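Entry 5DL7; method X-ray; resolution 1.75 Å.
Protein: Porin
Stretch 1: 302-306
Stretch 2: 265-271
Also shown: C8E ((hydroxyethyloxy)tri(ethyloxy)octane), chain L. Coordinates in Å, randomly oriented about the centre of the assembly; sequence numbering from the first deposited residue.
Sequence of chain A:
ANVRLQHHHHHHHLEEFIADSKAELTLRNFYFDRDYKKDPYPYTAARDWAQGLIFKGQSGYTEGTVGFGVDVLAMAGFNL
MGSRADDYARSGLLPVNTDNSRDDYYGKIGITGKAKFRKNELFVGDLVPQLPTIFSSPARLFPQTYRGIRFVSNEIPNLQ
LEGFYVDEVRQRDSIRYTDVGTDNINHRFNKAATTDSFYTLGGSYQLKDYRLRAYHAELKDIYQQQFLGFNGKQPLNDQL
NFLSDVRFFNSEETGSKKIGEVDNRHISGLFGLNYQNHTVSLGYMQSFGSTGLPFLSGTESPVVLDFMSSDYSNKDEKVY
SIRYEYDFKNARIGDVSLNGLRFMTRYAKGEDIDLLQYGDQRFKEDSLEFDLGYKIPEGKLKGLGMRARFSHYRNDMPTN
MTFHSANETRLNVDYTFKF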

ATOM      1  N   PRO A 302      -5.450   4.809   0.234  1.00 20.34           N
ATOM      2  CA  PRO A 302      -4.405   5.590   0.880  1.00 19.90           C
ATOM      3  C   PRO A 302      -4.666   6.155   2.261  1.00 20.46           C
ATOM      4  O   PRO A 302      -3.841   6.851   2.809  1.00 20.19           O
ATOM      5  CB  PRO A 302      -4.099   6.698  -0.131  1.00 19.71           C
ATOM      6  CG  PRO A 302      -5.462   7.005  -0.610  1.00 19.78           C
ATOM      7  CD  PRO A 302      -6.068   5.598  -0.864  1.00 19.13           C
ATOM      8  N   VAL A 303      -5.795   5.773   2.831  1.00 20.41           N
ATOM      9  CA  VAL A 303      -6.219   6.284   4.145  1.00 20.69           C
ATOM     10  C   VAL A 303      -5.454   5.613   5.259  1.00 20.79           C
ATOM     11  O   VAL A 303      -4.717   4.676   5.084  1.00 20.70           O
ATOM     12  CB  VAL A 303      -7.757   6.043   4.260  1.00 20.62           C
ATOM     13  CG1 VAL A 303      -8.572   6.707   3.158  1.00 23.75           C
ATOM     14  CG2 VAL A 303      -8.075   4.587   4.385  1.00 21.01           C
ATOM     15  N   VAL A 304      -5.615   6.170   6.462  1.00 20.18           N
ATOM     16  CA  VAL A 304      -4.723   5.750   7.509  1.00 22.33           C
ATOM     17  C   VAL A 304      -4.853   4.334   7.924  1.00 22.21           C
ATOM     18  O   VAL A 304      -3.913   3.713   8.362  1.00 22.76           O
ATOM     19  CB  VAL A 304      -4.784   6.736   8.722  1.00 24.27           C
ATOM     20  CG1 VAL A 304      -5.929   6.520   9.535  1.00 33.68           C
ATOM     21  CG2 VAL A 304      -3.676   6.376   9.746  1.00 30.66           C
ATOM     22  N   LEU A 305      -6.064   3.872   7.960  1.00 21.45           N
ATOM     23  CA  LEU A 305      -6.345   2.449   8.420  1.00 24.35           C
ATOM     24  C   LEU A 305      -6.173   1.557   7.203  1.00 29.46           C
ATOM     25  O   LEU A 305      -6.913   1.694   6.201  1.00 29.08           O
ATOM     26  CB  LEU A 305      -7.734   2.322   9.121  1.00 25.83           C
ATOM     27  CG  LEU A 305      -7.999   3.284  10.217  1.00 25.37           C
ATOM     28  CD1 LEU A 305      -9.353   2.971  10.825  1.00 28.90           C
ATOM     29  CD2 LEU A 305      -6.871   3.102  11.262  1.00 31.80           C
ATOM     30  N   ASP A 306      -5.158   0.720   7.153  1.00 24.67           N
ATOM     31  CA  ASP A 306      -4.823  -0.113   5.961  1.00 25.63           C
ATOM     32  C   ASP A 306      -5.070  -1.597   6.281  1.00 24.94           C
ATOM     33  O   ASP A 306      -4.221  -2.419   6.508  1.00 26.41           O
ATOM     34  CB  ASP A 306      -3.354   0.032   5.617  1.00 29.25           C
ATOM     35  CG  ASP A 306      -2.401  -0.331   6.792  1.00 41.53           C
ATOM     36  OD1 ASP A 306      -2.745  -0.235   8.155  1.00 36.50           O
ATOM     37  OD2 ASP A 306      -1.173  -0.678   6.434  1.00 42.83           O
TER
HETATM   38  C11 C8E L 511     -17.129  19.863   3.271  1.00 48.52           C
HETATM   39  O12 C8E L 511     -16.956  18.371   3.343  1.00 33.81           O
HETATM   40  C13 C8E L 511     -17.343  17.869   4.599  1.00 46.15           C
HETATM   41  C14 C8E L 511     -18.869  17.946   4.682  1.00 44.95           C
HETATM   42  O15 C8E L 511     -19.556  17.457   3.460  1.00 40.21           O
HETATM   43  C16 C8E L 511     -20.907  17.271   3.833  1.00 42.18           C
HETATM   44  C17 C8E L 511     -21.612  16.623   2.670  1.00 41.45           C
HETATM   45  O18 C8E L 511     -21.582  17.567   1.597  1.00 45.07           O
HETATM   46  C19 C8E L 511     -22.316  17.053   0.457  1.00 42.90           C
HETATM   47  C20 C8E L 511     -21.923  17.775  -0.806  1.00 46.68           C
HETATM   48  O21 C8E L 511     -20.664  17.302  -1.408  1.00 30.57           O
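Stretch 2, residues 265-271: RHISGLF

Stretch 2, residues 265-271, is an extended strand that begins earlier in the chain and continues beyond F271. Stretch 1 has no regular helix or strand. The two segments belong to one chain, and touching residues are at least 34 positions apart in sequence. Contacts advance in the same order along both segments, from V303 on H266 to L305 on L270. The closest CA atoms across the stretches are those of V304 and S268, 5.7 Å apart.

P302 makes no contact with the strand. V303 is the first residue to reach it. Its side chain, with chi1 in the m well, points toward stretch 2 and places CG1 over one face of the H266 ring. V303 CG1 lies 3.3 Å from H266 ND1. V303 CB is also 3.8 Å from S268 OG.

V304 gives the largest contact area of stretch 1. Its backbone N donates a hydrogen bond to S268 OG, with V304 N and S268 OG 3.0 Å apart and a nearly straight N-H...O angle of 163°. This is the one hydrogen bond between the stretches. It joins a loop backbone to a strand side chain, so it is not a sheet pairing. The V304 side chain also faces the strand. V304 CG1 lies 3.5 Å from S268 CB and 3.6 Å from G269 N, while V304 CG2 packs at 3.8 Å on L270 CB.

The CA-to-CB bond of L305 points sideways, but the end of its side chain comes nearer. L305 CD2 meets L270 CD1 at 4.1 Å, extending the apolar contact begun by V304. D306 does not touch the strand.

Strand alternation explains the pattern: H266, S268 and L270 point toward stretch 1, whereas I267 points away. The two stretches together bury 285 Å².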

ATOM      1  N   ARG A 265     -14.819  13.996   0.316  1.00 19.50           N
ATOM      2  CA  ARG A 265     -13.775  14.364   1.318  1.00 21.36           C
ATOM      3  C   ARG A 265     -13.616  13.213   2.198  1.00 20.48           C
ATOM      4  O   ARG A 265     -14.594  12.569   2.597  1.00 21.42           O
ATOM      5  CB  ARG A 265     -14.183  15.582   2.200  1.00 19.72           C
ATOM      6  CG  ARG A 265     -14.041  16.916   1.519  1.00 20.77           C
ATOM      7  CD  ARG A 265     -14.961  17.192   0.374  1.00 21.54           C
ATOM      8  NE  ARG A 265     -16.317  17.190   0.804  1.00 21.65           N
ATOM      9  CZ  ARG A 265     -17.401  17.079   0.037  1.00 24.29           C
ATOM     10  NH1 ARG A 265     -18.636  17.028   0.574  1.00 25.58           N
ATOM     11  NH2 ARG A 265     -17.202  16.850  -1.243  1.00 25.24           N
ATOM     12  N   HIS A 266     -12.381  12.885   2.571  1.00 18.91           N
ATOM     13  CA  HIS A 266     -12.149  11.751   3.437  1.00 18.55           C
ATOM     14  C   HIS A 266     -11.145  12.140   4.555  1.00 20.81           C
ATOM     15  O   HIS A 266     -10.074  12.683   4.204  1.00 20.40           O
ATOM     16  CB  HIS A 266     -11.604  10.552   2.620  1.00 19.08           C
ATOM     17  CG  HIS A 266     -11.689   9.284   3.413  1.00 18.66           C
ATOM     18  ND1 HIS A 266     -10.757   8.951   4.346  1.00 20.03           N
ATOM     19  CD2 HIS A 266     -12.666   8.311   3.465  1.00 18.02           C
ATOM     20  CE1 HIS A 266     -11.188   7.861   4.973  1.00 19.17           C
ATOM     21  NE2 HIS A 266     -12.343   7.478   4.462  1.00 19.82           N
ATOM     22  N   ILE A 267     -11.545  11.905   5.796  1.00 20.18           N
ATOM     23  CA  ILE A 267     -10.617  12.252   6.916  1.00 21.41           C
ATOM     24  C   ILE A 267     -10.353  10.971   7.579  1.00 19.24           C
ATOM     25  O   ILE A 267     -11.243  10.140   7.782  1.00 20.39           O
ATOM     26  CB  ILE A 267     -11.317  13.338   7.795  1.00 22.87           C
ATOM     27  CG1 ILE A 267     -10.400  13.717   8.900  1.00 31.08           C
ATOM     28  CG2 ILE A 267     -12.502  12.703   8.427  1.00 26.65           C
ATOM     29  CD1 ILE A 267      -9.165  14.427   8.375  1.00 35.15           C
ATOM     30  N   SER A 268      -9.097  10.751   7.993  1.00 19.14           N
ATOM     31  CA  SER A 268      -8.721   9.587   8.795  1.00 18.45           C
ATOM     32  C   SER A 268      -7.632   9.951   9.770  1.00 21.65           C
ATOM     33  O   SER A 268      -6.798  10.831   9.486  1.00 22.99           O
ATOM     34  CB  SER A 268      -8.367   8.424   7.918  1.00 21.37           C
ATOM     35  OG  SER A 268      -7.294   8.609   7.010  1.00 20.73           O
ATOM     36  N   GLY A 269      -7.686   9.312  10.929  1.00 22.27           N
ATOM     37  CA  GLY A 269      -6.628   9.613  11.954  1.00 23.49           C
ATOM     38  C   GLY A 269      -6.432   8.366  12.794  1.00 22.93           C
ATOM     39  O   GLY A 269      -7.372   7.614  13.120  1.00 23.89           O
ATOM     40  N   LEU A 270      -5.222   8.151  13.174  1.00 21.89           N
ATOM     41  CA  LEU A 270      -4.832   7.142  14.147  1.00 23.12           C
ATOM     42  C   LEU A 270      -4.006   7.835  15.221  1.00 25.00           C
ATOM     43  O   LEU A 270      -2.987   8.537  14.880  1.00 24.16           O
ATOM     44  CB  LEU A 270      -4.008   6.036  13.505  1.00 22.85           C
ATOM     45  CG  LEU A 270      -3.679   4.829  14.427  1.00 24.81           C
ATOM     46  CD1 LEU A 270      -4.869   3.925  14.728  1.00 26.71           C
ATOM     47  CD2 LEU A 270      -2.599   4.007  13.686  1.00 30.51           C
ATOM     48  N   PHE A 271      -4.399   7.674  16.459  1.00 24.40           N
ATOM     49  CA  PHE A 271      -3.761   8.345  17.588  1.00 25.35           C
ATOM     50  C   PHE A 271      -3.360   7.323  18.624  1.00 28.70           C
ATOM     51  O   PHE A 271      -4.176   6.487  19.036  1.00 26.73           O
ATOM     52  CB  PHE A 271      -4.678   9.354  18.207  1.00 28.53           C
ATOM     53  CG  PHE A 271      -5.240  10.331  17.220  1.00 30.14           C
ATOM     54  CD1 PHE A 271      -4.495  11.418  16.837  1.00 31.86           C
ATOM     55  CD2 PHE A 271      -6.450  10.090  16.606  1.00 35.17           C
ATOM     56  CE1 PHE A 271      -4.989  12.321  15.896  1.00 30.36           C
ATOM     57  CE2 PHE A 271      -6.956  11.018  15.639  1.00 33.43           C
ATOM     58  CZ  PHE A 271      -6.222  12.141  15.332  1.00 30.48           C
TER